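Local coordinates for subtilase cytotoxin, subunit B (Escherichia coli, PDB 3DWA), which forms the pentameric B subunit of an AB5 toxin, through which the toxin probably recognises sialylated glycans on host cells, at residues Thr21-Ile24 with Asp25-Pro28; Tyr61-Ala64 with Leu65-Thr69. All coordinates share one frame; numbering follows the deposited sequence.

Contact 1. Residues Thr21-Ile24 with Asp25-Pro28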
ATOM      1  N   THR C  21       5.425   3.532  16.247  1.00 20.77           N
ATOM      2  CA  THR C  21       6.282   3.862  15.141  1.00 21.57           C
ATOM      3  C   THR C  21       7.016   5.138  15.504  1.00 20.93           C
ATOM      4  O   THR C  21       6.428   6.053  16.108  1.00 19.28           O
ATOM      5  CB  THR C  21       5.427   4.010  13.859  1.00 23.56           C
ATOM      6  OG1 THR C  21       6.187   3.652  12.710  1.00 29.23           O
ATOM      7  CG2 THR C  21       4.752   5.388  13.708  1.00 19.65           C
ATOM      8  N   GLY C  22       8.306   5.164  15.201  1.00 19.38           N
ATOM      9  CA  GLY C  22       9.101   6.375  15.354  1.00 19.93           C
ATOM     10  C   GLY C  22      10.303   6.399  14.433  1.00 20.46           C
ATOM     11  O   GLY C  22      10.300   5.766  13.369  1.00 20.16           O
ATOM     12  N   GLN C  23      11.306   7.188  14.817  1.00 22.40           N
ATOM     13  CA  GLN C  23      12.549   7.315  14.069  1.00 23.58           C
ATOM     14  C   GLN C  23      13.706   7.412  15.075  1.00 24.07           C
ATOM     15  O   GLN C  23      13.546   7.980  16.134  1.00 22.49           O
ATOM     16  CB  GLN C  23      12.507   8.579  13.227  1.00 24.30           C
ATOM     17  CG  GLN C  23      13.720   8.831  12.360  1.00 26.63           C
ATOM     18  CD  GLN C  23      13.529  10.053  11.470  1.00 31.00           C
ATOM     19  OE1 GLN C  23      12.544  10.147  10.729  1.00 30.73           O
ATOM     20  NE2 GLN C  23      14.460  10.996  11.545  1.00 27.65           N
ATOM     21  N   ILE C  24      14.864   6.861  14.724  1.00 25.28           N
ATOM     22  CA  ILE C  24      16.085   7.072  15.513  1.00 26.90           C
ATOM     23  C   ILE C  24      17.250   7.042  14.537  1.00 27.20           C
ATOM     24  O   ILE C  24      17.305   6.169  13.667  1.00 27.87           O
ATOM     25  CB  ILE C  24      16.292   5.961  16.596  1.00 26.83           C
ATOM     26  CG1 ILE C  24      17.587   6.217  17.379  1.00 27.12           C
ATOM     27  CG2 ILE C  24      16.357   4.557  15.931  1.00 26.62           C
ATOM     28  CD1 ILE C  24      17.743   5.371  18.680  1.00 27.29           C
ATOM     29  N   ASP C  25      18.183   7.978  14.679  1.00 28.51           N
ATOM     30  CA  ASP C  25      19.382   8.005  13.813  1.00 30.59           C
ATOM     31  C   ASP C  25      19.080   8.006  12.291  1.00 29.67           C
ATOM     32  O   ASP C  25      19.639   7.226  11.503  1.00 29.13           O
ATOM     33  CB  ASP C  25      20.342   6.876  14.215  1.00 32.19           C
ATOM     34  CG  ASP C  25      21.753   7.058  13.638  1.00 38.47           C
ATOM     35  OD1 ASP C  25      22.262   8.207  13.659  1.00 46.61           O
ATOM     36  OD2 ASP C  25      22.347   6.055  13.177  1.00 43.66           O
ATOM     37  N   ASN C  26      18.154   8.879  11.904  1.00 29.10           N
ATOM     38  CA  ASN C  26      17.671   8.974  10.520  1.00 29.35           C
ATOM     39  C   ASN C  26      16.989   7.701   9.974  1.00 28.68           C
ATOM     40  O   ASN C  26      16.806   7.582   8.777  1.00 28.79           O
ATOM     41  CB  ASN C  26      18.824   9.379   9.581  1.00 29.49           C
ATOM     42  CG  ASN C  26      18.367  10.256   8.467  1.00 31.81           C
ATOM     43  OD1 ASN C  26      17.738  11.291   8.716  1.00 38.56           O
ATOM     44  ND2 ASN C  26      18.670   9.875   7.230  1.00 30.63           N
ATOM     45  N   LYS C  27      16.603   6.765  10.841  1.00 28.17           N
ATOM     46  CA  LYS C  27      16.016   5.499  10.407  1.00 28.35           C
ATOM     47  C   LYS C  27      14.601   5.297  10.950  1.00 26.97           C
ATOM     48  O   LYS C  27      14.421   5.309  12.168  1.00 26.06           O
ATOM     49  CB  LYS C  27      16.895   4.332  10.897  1.00 29.64           C
ATOM     50  CG  LYS C  27      17.873   3.830   9.862  1.00 35.38           C
ATOM     51  CD  LYS C  27      19.329   4.094  10.225  1.00 43.22           C
ATOM     52  CE  LYS C  27      20.217   3.947   8.976  1.00 45.81           C
ATOM     53  NZ  LYS C  27      19.530   4.544   7.750  1.00 48.98           N
ATOM     54  N   PRO C  28      13.592   5.105  10.061  1.00 25.49           N
ATOM     55  CA  PRO C  28      12.281   4.780  10.593  1.00 23.89           C
ATOM     56  C   PRO C  28      12.322   3.402  11.292  1.00 22.77           C
ATOM     57  O   PRO C  28      13.056   2.523  10.858  1.00 20.53           O
ATOM     58  CB  PRO C  28      11.418   4.674   9.327  1.00 23.23           C
ATOM     59  CG  PRO C  28      12.376   4.341   8.241  1.00 24.63           C
ATOM     60  CD  PRO C  28      13.575   5.156   8.579  1.00 25.18           C
TER

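Contact 2. Residues Tyr61-Ala64 with Leu65-Thr69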
ATOM      1  N   TYR C  61       6.571  -4.522   8.349  1.00 16.84           N
ATOM      2  CA  TYR C  61       5.664  -3.455   8.682  1.00 18.10           C
ATOM      3  C   TYR C  61       4.235  -3.714   8.180  1.00 18.79           C
ATOM      4  O   TYR C  61       3.297  -3.590   8.950  1.00 17.62           O
ATOM      5  CB  TYR C  61       6.167  -2.099   8.183  1.00 18.66           C
ATOM      6  CG  TYR C  61       5.123  -1.038   8.405  1.00 20.22           C
ATOM      7  CD1 TYR C  61       4.916  -0.516   9.650  1.00 21.25           C
ATOM      8  CD2 TYR C  61       4.287  -0.616   7.357  1.00 25.33           C
ATOM      9  CE1 TYR C  61       3.934   0.429   9.880  1.00 22.63           C
ATOM     10  CE2 TYR C  61       3.297   0.340   7.560  1.00 24.01           C
ATOM     11  CZ  TYR C  61       3.143   0.862   8.844  1.00 23.09           C
ATOM     12  OH  TYR C  61       2.206   1.819   9.094  1.00 22.67           O
ATOM     13  N   ASN C  62       4.099  -4.030   6.875  1.00 19.78           N
ATOM     14  CA  ASN C  62       2.828  -4.245   6.248  1.00 19.71           C
ATOM     15  C   ASN C  62       2.171  -5.464   6.849  1.00 18.69           C
ATOM     16  O   ASN C  62       0.970  -5.443   7.114  1.00 17.87           O
ATOM     17  CB  ASN C  62       2.977  -4.430   4.712  1.00 20.73           C
ATOM     18  CG  ASN C  62       2.730  -3.120   3.892  1.00 27.77           C
ATOM     19  OD1 ASN C  62       2.889  -1.969   4.380  1.00 32.66           O
ATOM     20  ND2 ASN C  62       2.332  -3.308   2.626  1.00 35.63           N
ATOM     21  N   GLN C  63       2.943  -6.550   6.995  1.00 18.28           N
ATOM     22  CA  GLN C  63       2.424  -7.775   7.594  1.00 19.55           C
ATOM     23  C   GLN C  63       1.956  -7.620   9.067  1.00 18.53           C
ATOM     24  O   GLN C  63       0.847  -8.051   9.436  1.00 18.94           O
ATOM     25  CB  GLN C  63       3.430  -8.920   7.424  1.00 19.47           C
ATOM     26  CG  GLN C  63       2.799 -10.288   7.525  1.00 23.31           C
ATOM     27  CD  GLN C  63       1.776 -10.524   6.436  1.00 27.60           C
ATOM     28  OE1 GLN C  63       0.623 -10.842   6.704  1.00 32.75           O
ATOM     29  NE2 GLN C  63       2.183 -10.329   5.212  1.00 24.78           N
ATOM     30  N   ALA C  64       2.785  -7.008   9.896  1.00 17.50           N
ATOM     31  CA  ALA C  64       2.437  -6.734  11.308  1.00 17.64           C
ATOM     32  C   ALA C  64       1.188  -5.844  11.477  1.00 16.41           C
ATOM     33  O   ALA C  64       0.329  -6.089  12.336  1.00 16.56           O
ATOM     34  CB  ALA C  64       3.611  -6.145  12.047  1.00 17.12           C
ATOM     35  N   LEU C  65       1.091  -4.808  10.662  1.00 16.58           N
ATOM     36  CA  LEU C  65      -0.082  -3.953  10.673  1.00 16.26           C
ATOM     37  C   LEU C  65      -1.342  -4.693  10.237  1.00 15.62           C
ATOM     38  O   LEU C  65      -2.428  -4.526  10.868  1.00 16.85           O
ATOM     39  CB  LEU C  65       0.132  -2.634   9.891  1.00 15.78           C
ATOM     40  CG  LEU C  65      -1.046  -1.632   9.966  1.00 17.07           C
ATOM     41  CD1 LEU C  65      -1.292  -1.151  11.417  1.00 18.06           C
ATOM     42  CD2 LEU C  65      -0.927  -0.376   9.039  1.00 15.28           C
ATOM     43  N   TYR C  66      -1.216  -5.528   9.207  1.00 15.27           N
ATOM     44  CA  TYR C  66      -2.283  -6.460   8.815  1.00 16.00           C
ATOM     45  C   TYR C  66      -2.797  -7.328  10.003  1.00 16.99           C
ATOM     46  O   TYR C  66      -3.999  -7.388  10.287  1.00 17.43           O
ATOM     47  CB  TYR C  66      -1.793  -7.374   7.672  1.00 16.00           C
ATOM     48  CG  TYR C  66      -2.848  -8.305   7.161  1.00 17.97           C
ATOM     49  CD1 TYR C  66      -3.716  -7.903   6.135  1.00 20.47           C
ATOM     50  CD2 TYR C  66      -3.023  -9.587   7.727  1.00 19.31           C
ATOM     51  CE1 TYR C  66      -4.716  -8.786   5.643  1.00 18.19           C
ATOM     52  CE2 TYR C  66      -4.029 -10.456   7.273  1.00 19.55           C
ATOM     53  CZ  TYR C  66      -4.868 -10.041   6.236  1.00 19.66           C
ATOM     54  OH  TYR C  66      -5.837 -10.882   5.768  1.00 17.25           O
ATOM     55  N   PHE C  67      -1.884  -8.031  10.668  1.00 17.10           N
ATOM     56  CA  PHE C  67      -2.217  -8.943  11.756  1.00 17.01           C
ATOM     57  C   PHE C  67      -2.724  -8.208  13.006  1.00 17.55           C
ATOM     58  O   PHE C  67      -3.571  -8.705  13.742  1.00 17.88           O
ATOM     59  CB  PHE C  67      -0.965  -9.774  12.116  1.00 17.08           C
ATOM     60  CG  PHE C  67      -0.648 -10.849  11.146  1.00 16.27           C
ATOM     61  CD1 PHE C  67      -1.662 -11.543  10.477  1.00 19.33           C
ATOM     62  CD2 PHE C  67       0.670 -11.248  10.940  1.00 17.81           C
ATOM     63  CE1 PHE C  67      -1.358 -12.599   9.617  1.00 21.17           C
ATOM     64  CE2 PHE C  67       0.964 -12.283  10.077  1.00 17.51           C
ATOM     65  CZ  PHE C  67      -0.055 -12.966   9.410  1.00 16.92           C
ATOM     66  N   TYR C  68      -2.207  -7.012  13.256  1.00 18.37           N
ATOM     67  CA  TYR C  68      -2.802  -6.131  14.264  1.00 18.06           C
ATOM     68  C   TYR C  68      -4.302  -5.882  13.974  1.00 19.39           C
ATOM     69  O   TYR C  68      -5.147  -5.866  14.910  1.00 17.64           O
ATOM     70  CB  TYR C  68      -2.054  -4.795  14.347  1.00 18.40           C
ATOM     71  CG  TYR C  68      -2.702  -3.783  15.280  1.00 20.39           C
ATOM     72  CD1 TYR C  68      -2.612  -3.925  16.687  1.00 18.35           C
ATOM     73  CD2 TYR C  68      -3.375  -2.666  14.771  1.00 19.96           C
ATOM     74  CE1 TYR C  68      -3.202  -2.994  17.558  1.00 17.39           C
ATOM     75  CE2 TYR C  68      -3.973  -1.739  15.643  1.00 21.90           C
ATOM     76  CZ  TYR C  68      -3.885  -1.924  17.041  1.00 20.62           C
ATOM     77  OH  TYR C  68      -4.489  -1.009  17.894  1.00 21.46           O
ATOM     78  N   THR C  69      -4.607  -5.618  12.699  1.00 18.65           N
ATOM     79  CA  THR C  69      -5.959  -5.339  12.230  1.00 19.22           C
ATOM     80  C   THR C  69      -6.884  -6.552  12.371  1.00 20.24           C
ATOM     81  O   THR C  69      -8.009  -6.391  12.847  1.00 21.59           O
ATOM     82  CB  THR C  69      -5.972  -4.853  10.763  1.00 19.73           C
ATOM     83  OG1 THR C  69      -5.004  -3.798  10.584  1.00 18.97           O
ATOM     84  CG2 THR C  69      -7.364  -4.342  10.359  1.00 19.52           C
TER

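Contact 1. Residues Thr21-Ile24 with Asp25-Pro28
Ile24 and Lys27 close a two-residue beta hairpin through a reciprocal pair of backbone bonds. Ile24 N gives its hydrogen to Lys27 O at 3.0 Å, nearly straight at 163°. The return bond, from Lys27 N to Ile24 O, has the same length but is more bent, 147°, and its donor stands above the carbonyl plane. Between them Asp25 and Asn26 both take positive phi values, which makes this a type I' turn, a form well suited to the right-handed twist of a tight antiparallel hairpin. One step inward, Gln23 and Pro28 form a non-hydrogen-bonded pair, where CA-H...O contacts join the strands: Gln23 CA lies 3.3 Å from Lys27 O, and Pro28 CA 3.6 Å from Gly22 O. Gln23 extends CG anti to its own N (chi1 -178°), laying CG 3.6 Å from Lys27 O and carrying NE2 along the turn to 3.9 Å from Asn26 CA. Its amide is held by a second subunit, OE1 by Ser56 and NE2 by Val52 O and Glu1 of that chain. The Ile24 and Lys27 side chains leave from the other face, where both touch Met47, and Ile24 also meets Trp2 of the second subunit. Glu1 OE1 of that subunit accepts from Asn26 N as well as Gln23 NE2, making the hairpin tip part of the interface.

Contact 2. Residues Tyr61-Ala64 with Leu65-Thr69
Gln63 and Phe67, one helical turn apart, meet through their side chains. Gln63 swings CG away from its amide nitrogen (chi1 -158°) and then folds back at chi2 (62°), which brings OE1 over one face of the Phe67 ring, 3.5 Å from Phe67 CZ and offset toward the rim. Amide and ring planes are inclined by 56°, and Gln63 CG packs 3.7 Å from Phe67 CE2. OE1 is buried without a hydrogen-bonding partner in the model; the ring face packs against it but supplies no donor, which is probably unfavourable for the amide. Beneath runs a regular alpha helix: Leu65, Tyr66, Phe67 and Tyr68 each donate N-H to the carbonyl four residues earlier, with Phe67 N to Gln63 O at 3.0 Å. Consistent with the OB fold of AB5 toxin B subunits, helix 57-70 lies against the curled antiparallel sheet, Ala64 and Phe67 touching Leu100. Along another side, Tyr61 and Leu65 point the same way, with Leu65 CD2 3.8 Å from Tyr61 OH. Thr69 turns OG1 back to Leu65 O at 2.7 Å, on the opposite face of that carbonyl's plane from Thr69 N. The same hydroxyl also bonds to Tyr66 OH of a second subunit, while Tyr66 OH reaches Thr69 of a third.

Overall arrangement
Contact 1 precedes contact 2 along the chain, and their centres are 19 Å apart; the nearest atoms remain about 5 Å from each other and do not touch. The first is the turn end of the hairpin formed by strands 14-24 and 27-35, and the second is a length of helix 57-70, which packs against those same two strands through Phe19 and Phe30. A single antiparallel sheet thus carries both, one at its margin and one across a face. Both also meet the second subunit, and residues 61-69 reach a third, so hairpin and helix alike contribute to assembling the five copies into the ring expected of an AB5 toxin.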